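Local coordinates for tyrosinase (Aspergillus oryzae, PDB 6JU7), which probably oxidises L-tyrosine and L-dopa to L-dopaquinone with molecular oxygen at a copper-containing centre, at residues 68-73 and 93-98; 334-339 and 358-363; 98-103 and 401-406. The protein carries 1 engineered substitution. All coordinates share one frame; numbering follows the deposited sequence.

Contact 1. Residues 68-73 and 93-98; sequences AGIHGA and TGFAVH. Engineered in segment 93-98: Ala96 (natural residue Cys). With TYR (tyrosine), chain E.
Ile70 meets the 93-98 loop with both its backbone and its side chain. Its O takes a weak hydrogen bond from Phe95 N (3.3 Å) and lies at the edge of the Phe95 ring, while its CG2 rests against Phe95 CD2 at 4.1 Å, an apolar pairing suited to a buried spot. His71 O receives a second weak bond, from Ala96 N at 3.4 Å, and accepts a hydrogen bond from a water, which itself accepts one from Gly94 N. The imidazole of His71, with CG anti to the backbone N (chi1 -171°), swings over the engineered Ala96, whose CB lies over one face, 3.4 Å from CD2. Its NE2 then reaches the edge of the His98 ring, 3.3 Å from CE1, the two planes nearly perpendicular at 82°. A single water joins His71 NE2 (3.0 Å), His98 NE2 and the hydroxyl of the bound tyrosine. Glycines, having no side chain, let the two backbones come close where Gly72 CA lies 4.2 Å from Gly94 CA. The arrangement belongs to the dicopper centre of the tyrosinase family, where His71 and His98 are joined by His107, with His332, His336 and His376 serving the other copper.

Contact 2. Residues 334-339 and 358-363; sequences NVHNWV and GHMSSV. With TYR (tyrosine), chain E.
His336 and Met360 meet where helix 328-340 packs on the short 3-10 segment 359-361. Followed outward, His336 CB lies 3.3 Å from Met360 O and beside CD2 of the bound tyrosine. From CG onward the ring lies against the ligand, whose CZ stands 3.4 Å above the imidazole plane, over its centre. ND1 donates to Met360 O at 2.8 Å, close to the ring plane and in the carbonyl plane, with an N-H...O angle of 145°. CE1 lies 3.3 Å from the tyrosine OH, while NE2 is hydrogen-bonded to His376, a ligand of the same copper site. The bent chain of Met360 brings its flexible thioether to the imidazole, SD oblique to the ring and CE near ND1 and CE1; its CG methylene packs on Val339 CG1. Ser361 offers its O to the ligand's N (2.8 Å), and Asn337 uses both ends of its amide: OD1 accepts from that N, and ND2 donates almost straight (170°) to OXT. The ND1 bond would limit rotation of the imidazole, consistent with NE2 being the copper-binding nitrogen, while the asparagine amide suits both the amino and carboxylate groups of the bound tyrosine, the presumed substrate.

Contact 3. Residues 98-103 and 401-406; sequences HNNYTF and KVSKDD
Two type I beta turns face each other here: Asn100 to Phe103, which leads into helix 103-129 of the copper-binding region, and Ser403 to Asp406 in the loop before strand 412-414. Ser403 sits at the centre. Its OG, held between the backbone N and the carbonyl carbon (chi1 67°), lies in the plane of the Tyr101 ring at its edge, 3.9 Å from Tyr101 CD2, and has its polar partner in Ser400 O. The methyl of Thr102, CG2, rests 3.5 Å from Ser403 O, and Asn100 OD1 comes within 4.0 Å of Ser403 CB. The small side chains of Ser403 and Thr102 suit turns that approach this closely. Asn100 OD1 also accepts a weak hydrogen bond from Tyr101 N at 3.0 Å. Asn100 and Asp406 approach from opposite directions, amide and carboxylate planes 57° apart, but ND2 and OD2 stay 4.0 Å apart, too far for a bond. A water bridges Thr102 and Asp406 instead: it donates to Asp406 OD2 (2.9 Å) and is hydrogen-bonded to Thr102 OG1 at 2.7 Å. No direct hydrogen bond or salt bridge spans the segments, and the polar link between them runs through this water, with van der Waals packing around Ser403 doing the rest.

In the fold
From the N terminus, contact 1 comes first: the chain leaves helix 64-68, runs through the short strands 85-86 and 92-93, and returns to close a small loop at 93-98. Its last residue, His98, opens contact 3, a long closure of nearly 300 residues that brings the loop following helix 371-389 back to the entrance of helix 103-129. Within that span lies contact 2, a short closure between helix 328-340 and the loop after strand 356-357. Contacts 1 and 2 both touch the bound tyrosine, and Val363 touches both His71 and His98. The touching residues of contact 3 lie farther off, the Asn100 side chain about 13 Å from the tyrosine, and tie the later loop to the turn before helix 103-129.

Contact 1. Residues 68-73 and 93-98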
# COMPACT_ATOMS: atom_id res chain seq x y z
N ALA B 68 -12.95 12.70 14.93
CA ALA B 68 -11.50 12.56 15.04
C ALA B 68 -10.87 13.87 15.53
O ALA B 68 -9.91 13.85 16.28
CB ALA B 68 -10.88 12.13 13.71
N GLY B 69 -11.46 15.01 15.17
CA GLY B 69 -10.93 16.31 15.58
C GLY B 69 -11.06 16.57 17.07
O GLY B 69 -10.42 17.50 17.57
N ILE B 70 -11.88 15.82 17.80
CA ILE B 70 -11.96 15.98 19.24
C ILE B 70 -10.61 15.69 19.88
O ILE B 70 -10.20 16.36 20.82
CB ILE B 70 -13.04 15.04 19.83
CG1 ILE B 70 -14.45 15.45 19.38
CG2 ILE B 70 -12.98 14.96 21.35
CD1 ILE B 70 -15.51 14.42 19.69
N HIS B 71 -9.90 14.71 19.32
CA HIS B 71 -8.69 14.21 19.98
C HIS B 71 -7.57 15.25 19.92
O HIS B 71 -6.91 15.47 20.94
CB HIS B 71 -8.28 12.92 19.30
CG HIS B 71 -7.19 12.12 19.92
ND1 HIS B 71 -5.90 12.11 19.43
CD2 HIS B 71 -7.19 11.27 20.96
CE1 HIS B 71 -5.15 11.30 20.15
NE2 HIS B 71 -5.91 10.76 21.09
N GLY B 72 -7.31 15.86 18.77
CA GLY B 72 -6.16 16.71 18.55
C GLY B 72 -6.42 17.81 17.53
O GLY B 72 -7.34 18.62 17.66
N ALA B 73 -5.57 17.87 16.51
CA ALA B 73 -5.72 18.88 15.46
C ALA B 73 -7.02 18.63 14.70
O ALA B 73 -7.39 17.45 14.54
CB ALA B 73 -4.53 18.82 14.49
N THR B 93 -3.01 22.01 21.83
CA THR B 93 -3.38 20.69 22.31
C THR B 93 -4.89 20.49 22.20
O THR B 93 -5.66 21.47 22.15
CB THR B 93 -2.91 20.48 23.76
OG1 THR B 93 -2.94 19.07 24.07
CG2 THR B 93 -3.86 21.16 24.72
N GLY B 94 -5.31 19.24 22.11
CA GLY B 94 -6.72 18.93 22.02
C GLY B 94 -7.35 18.52 23.33
O GLY B 94 -6.86 18.76 24.43
N PHE B 95 -8.54 17.92 23.23
CA PHE B 95 -9.29 17.51 24.40
C PHE B 95 -8.75 16.21 24.98
O PHE B 95 -9.00 15.89 26.14
CB PHE B 95 -10.76 17.28 24.06
CG PHE B 95 -11.52 18.54 23.74
CD1 PHE B 95 -11.78 19.48 24.73
CD2 PHE B 95 -11.98 18.81 22.46
CE1 PHE B 95 -12.47 20.65 24.46
CE2 PHE B 95 -12.69 19.96 22.19
CZ PHE B 95 -12.95 20.88 23.19
N ALA B 96 -8.06 15.41 24.16
CA ALA B 96 -7.63 14.10 24.64
C ALA B 96 -6.72 14.27 25.86
O ALA B 96 -5.90 15.17 25.95
CB ALA B 96 -6.85 13.37 23.56
N VAL B 97 -6.84 13.32 26.79
CA VAL B 97 -5.94 13.22 27.91
C VAL B 97 -4.82 12.24 27.57
O VAL B 97 -5.10 11.08 27.27
CB VAL B 97 -6.66 12.73 29.18
CG1 VAL B 97 -5.63 12.43 30.26
CG2 VAL B 97 -7.68 13.74 29.67
N HIS B 98 -3.60 12.74 27.70
CA HIS B 98 -2.40 11.89 27.69
C HIS B 98 -1.48 12.31 28.84
O HIS B 98 -1.50 13.46 29.29
CB HIS B 98 -1.64 12.00 26.37
CG HIS B 98 -2.45 11.48 25.22
ND1 HIS B 98 -3.16 12.30 24.37
CD2 HIS B 98 -2.69 10.21 24.81
CE1 HIS B 98 -3.79 11.56 23.47
NE2 HIS B 98 -3.52 10.29 23.71
N TYR E . 4.30 9.23 19.40
CA TYR E . 3.95 8.99 20.79
C TYR E . 5.20 8.61 21.60
O TYR E . 5.13 8.67 22.83
CB TYR E . 2.91 7.89 20.94
CG TYR E . 1.47 8.25 20.62
CD1 TYR E . 0.53 8.30 21.64
CD2 TYR E . 1.04 8.50 19.33
CE1 TYR E . -0.80 8.63 21.38
CE2 TYR E . -0.27 8.81 19.05
CZ TYR E . -1.20 8.87 20.08
OH TYR E . -2.50 9.18 19.80
OXT TYR E . 6.21 8.27 20.96
O HOH W 1 -4.17 8.41 21.81
O HOH W 2 -4.47 16.45 21.93

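Contact 2. Residues 334-339 and 358-363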
# COMPACT_ATOMS: atom_id res chain seq x y z
N ASN B 334 3.75 2.82 22.24
CA ASN B 334 4.54 2.01 21.32
C ASN B 334 3.67 1.45 20.20
O ASN B 334 4.10 1.51 19.05
CB ASN B 334 5.25 0.87 22.06
CG ASN B 334 6.48 1.36 22.81
OD1 ASN B 334 7.50 1.57 22.17
ND2 ASN B 334 6.38 1.56 24.11
N VAL B 335 2.50 0.91 20.53
CA VAL B 335 1.68 0.37 19.43
C VAL B 335 1.32 1.46 18.44
O VAL B 335 1.32 1.22 17.23
CB VAL B 335 0.44 -0.35 19.97
CG1 VAL B 335 -0.49 -0.81 18.86
CG2 VAL B 335 0.87 -1.52 20.86
N HIS B 336 1.02 2.68 18.90
CA HIS B 336 0.75 3.79 17.99
C HIS B 336 1.91 4.02 17.04
O HIS B 336 1.70 4.17 15.84
CB HIS B 336 0.51 5.08 18.79
CG HIS B 336 -0.94 5.36 19.08
ND1 HIS B 336 -1.76 5.97 18.17
CD2 HIS B 336 -1.71 5.13 20.17
CE1 HIS B 336 -2.99 6.10 18.67
NE2 HIS B 336 -2.98 5.59 19.90
N ASN B 337 3.13 4.08 17.59
CA ASN B 337 4.30 4.32 16.74
C ASN B 337 4.47 3.19 15.75
O ASN B 337 4.79 3.42 14.57
CB ASN B 337 5.54 4.45 17.62
CG ASN B 337 5.57 5.73 18.43
OD1 ASN B 337 4.95 6.74 18.06
ND2 ASN B 337 6.30 5.75 19.54
N TRP B 338 4.23 1.95 16.19
CA TRP B 338 4.52 0.82 15.31
C TRP B 338 3.49 0.67 14.21
O TRP B 338 3.80 0.14 13.14
CB TRP B 338 4.57 -0.49 16.12
CG TRP B 338 5.66 -0.47 17.16
CD1 TRP B 338 6.75 0.37 17.17
CD2 TRP B 338 5.76 -1.29 18.32
NE1 TRP B 338 7.53 0.11 18.29
CE2 TRP B 338 6.94 -0.91 19.00
CE3 TRP B 338 4.98 -2.32 18.86
CZ2 TRP B 338 7.35 -1.52 20.18
CZ3 TRP B 338 5.38 -2.92 20.03
CH2 TRP B 338 6.55 -2.52 20.68
N VAL B 339 2.25 1.09 14.47
CA VAL B 339 1.23 1.07 13.43
C VAL B 339 1.43 2.20 12.43
O VAL B 339 1.32 2.01 11.22
CB VAL B 339 -0.17 1.13 14.06
CG1 VAL B 339 -1.23 1.35 12.98
CG2 VAL B 339 -0.45 -0.13 14.86
N GLY B 358 3.72 8.13 9.65
CA GLY B 358 2.29 8.16 9.31
C GLY B 358 1.46 8.58 10.49
O GLY B 358 1.96 8.76 11.62
N HIS B 359 0.16 8.77 10.24
CA HIS B 359 -0.70 9.44 11.19
C HIS B 359 -0.73 8.84 12.59
O HIS B 359 -0.75 9.60 13.59
CB HIS B 359 -2.13 9.46 10.61
CG HIS B 359 -2.17 10.40 9.43
ND1 HIS B 359 -1.54 10.14 8.25
CD2 HIS B 359 -2.79 11.60 9.28
CE1 HIS B 359 -1.75 11.15 7.43
NE2 HIS B 359 -2.51 12.05 8.02
N MET B 360 -0.80 7.51 12.71
CA MET B 360 -0.99 6.90 14.03
C MET B 360 0.14 7.18 15.00
O MET B 360 -0.06 7.02 16.21
CB MET B 360 -1.24 5.39 13.87
CG MET B 360 -2.71 5.06 13.63
SD MET B 360 -3.70 5.15 15.14
CE MET B 360 -3.16 3.60 15.91
N SER B 361 1.32 7.59 14.51
CA SER B 361 2.42 7.88 15.43
C SER B 361 2.38 9.29 16.00
O SER B 361 3.26 9.62 16.80
CB SER B 361 3.76 7.68 14.69
OG SER B 361 4.02 8.77 13.83
N SER B 362 1.43 10.12 15.60
CA SER B 362 1.45 11.54 15.97
C SER B 362 0.16 11.92 16.68
O SER B 362 -0.92 11.85 16.09
CB SER B 362 1.63 12.37 14.69
OG SER B 362 1.54 13.77 14.96
N VAL B 363 0.23 12.27 17.96
CA VAL B 363 -0.98 12.54 18.75
C VAL B 363 -1.94 13.48 18.05
O VAL B 363 -3.15 13.27 18.03
CB VAL B 363 -0.62 13.07 20.15
CG1 VAL B 363 -1.82 13.72 20.81
CG2 VAL B 363 -0.11 11.91 21.01
N TYR E . 4.30 9.23 19.40
CA TYR E . 3.95 8.99 20.79
C TYR E . 5.20 8.61 21.60
O TYR E . 5.13 8.67 22.83
CB TYR E . 2.91 7.89 20.94
CG TYR E . 1.47 8.25 20.62
CD1 TYR E . 0.53 8.30 21.64
CD2 TYR E . 1.04 8.50 19.33
CE1 TYR E . -0.80 8.63 21.38
CE2 TYR E . -0.27 8.81 19.05
CZ TYR E . -1.20 8.87 20.08
OH TYR E . -2.50 9.18 19.80
OXT TYR E . 6.21 8.27 20.96

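Contact 3. Residues 98-103 and 401-406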
# COMPACT_ATOMS: atom_id res chain seq x y z
N HIS B 98 -3.60 12.74 27.70
CA HIS B 98 -2.40 11.89 27.69
C HIS B 98 -1.48 12.31 28.84
O HIS B 98 -1.50 13.46 29.29
CB HIS B 98 -1.64 12.00 26.37
CG HIS B 98 -2.45 11.48 25.22
ND1 HIS B 98 -3.16 12.30 24.37
CD2 HIS B 98 -2.69 10.21 24.81
CE1 HIS B 98 -3.79 11.56 23.47
NE2 HIS B 98 -3.52 10.29 23.71
N ASN B 99 -0.69 11.35 29.29
CA ASN B 99 0.19 11.59 30.43
C ASN B 99 -0.55 12.07 31.67
O ASN B 99 -0.05 12.92 32.41
CB ASN B 99 1.34 12.53 30.08
CG ASN B 99 2.52 12.34 31.02
OD1 ASN B 99 2.93 11.22 31.36
ND2 ASN B 99 3.11 13.44 31.45
N ASN B 100 -1.70 11.47 31.95
CA ASN B 100 -2.40 11.67 33.22
C ASN B 100 -3.24 10.41 33.47
O ASN B 100 -3.49 9.65 32.54
CB ASN B 100 -3.27 12.92 33.23
CG ASN B 100 -3.52 13.51 34.60
OD1 ASN B 100 -3.02 13.01 35.61
ND2 ASN B 100 -4.27 14.61 34.65
N TYR B 101 -3.62 10.25 34.74
CA TYR B 101 -4.27 9.05 35.23
C TYR B 101 -5.69 8.87 34.71
O TYR B 101 -6.25 7.77 34.81
CB TYR B 101 -4.23 9.01 36.77
CG TYR B 101 -2.83 9.31 37.27
CD1 TYR B 101 -1.83 8.37 37.05
CD2 TYR B 101 -2.52 10.51 37.88
CE1 TYR B 101 -0.54 8.65 37.49
CE2 TYR B 101 -1.23 10.78 38.32
CZ TYR B 101 -0.25 9.83 38.12
OH TYR B 101 1.04 10.08 38.54
N THR B 102 -6.24 9.93 34.13
CA THR B 102 -7.52 9.90 33.43
C THR B 102 -7.35 9.50 31.97
O THR B 102 -8.32 9.52 31.19
CB THR B 102 -8.20 11.28 33.50
OG1 THR B 102 -7.19 12.25 33.15
CG2 THR B 102 -8.76 11.55 34.88
N PHE B 103 -6.16 9.09 31.55
CA PHE B 103 -6.00 8.62 30.17
C PHE B 103 -6.98 7.51 29.82
O PHE B 103 -7.66 7.58 28.78
CB PHE B 103 -4.53 8.20 29.94
CG PHE B 103 -4.31 7.26 28.77
CD1 PHE B 103 -4.32 7.74 27.47
CD2 PHE B 103 -4.09 5.90 28.96
CE1 PHE B 103 -4.15 6.92 26.39
CE2 PHE B 103 -3.93 5.04 27.88
CZ PHE B 103 -3.98 5.56 26.59
N LYS B 401 -5.21 10.18 42.86
CA LYS B 401 -6.48 10.61 43.45
C LYS B 401 -6.82 12.05 43.09
O LYS B 401 -7.98 12.46 43.04
CB LYS B 401 -6.44 10.43 44.97
CG LYS B 401 -5.43 11.34 45.65
CD LYS B 401 -5.46 11.27 47.16
CE LYS B 401 -4.21 11.93 47.74
NZ LYS B 401 -4.49 12.63 49.02
N VAL B 402 -5.80 12.87 42.84
CA VAL B 402 -6.08 14.28 42.56
C VAL B 402 -6.82 14.51 41.25
O VAL B 402 -7.57 15.49 41.12
CB VAL B 402 -4.74 15.04 42.53
CG1 VAL B 402 -4.94 16.51 42.25
CG2 VAL B 402 -4.03 14.81 43.87
N SER B 403 -6.62 13.65 40.26
CA SER B 403 -7.25 13.75 38.95
C SER B 403 -8.64 13.13 38.89
O SER B 403 -9.35 13.28 37.90
CB SER B 403 -6.36 13.08 37.89
OG SER B 403 -6.28 11.67 38.09
N LYS B 404 -9.06 12.45 39.95
CA LYS B 404 -10.28 11.65 39.88
C LYS B 404 -11.48 12.44 39.39
O LYS B 404 -12.29 11.93 38.61
CB LYS B 404 -10.58 11.02 41.24
CG LYS B 404 -11.88 10.23 41.24
CD LYS B 404 -12.12 9.48 42.54
CE LYS B 404 -13.10 10.19 43.46
NZ LYS B 404 -14.31 10.67 42.73
N ASP B 405 -11.68 13.67 39.87
CA ASP B 405 -12.93 14.36 39.51
C ASP B 405 -12.72 15.40 38.41
O ASP B 405 -13.50 16.33 38.24
CB ASP B 405 -13.56 14.98 40.75
CG ASP B 405 -13.80 14.00 41.88
OD1 ASP B 405 -13.78 14.40 43.06
OD2 ASP B 405 -14.01 12.79 41.62
N ASP B 406 -11.70 15.23 37.58
CA ASP B 406 -11.53 16.07 36.39
C ASP B 406 -12.72 15.89 35.46
O ASP B 406 -13.14 14.77 35.13
CB ASP B 406 -10.24 15.74 35.65
CG ASP B 406 -8.94 16.14 36.34
OD1 ASP B 406 -9.00 16.75 37.43
OD2 ASP B 406 -7.86 15.83 35.77
O HOH W 3 -8.12 14.78 33.03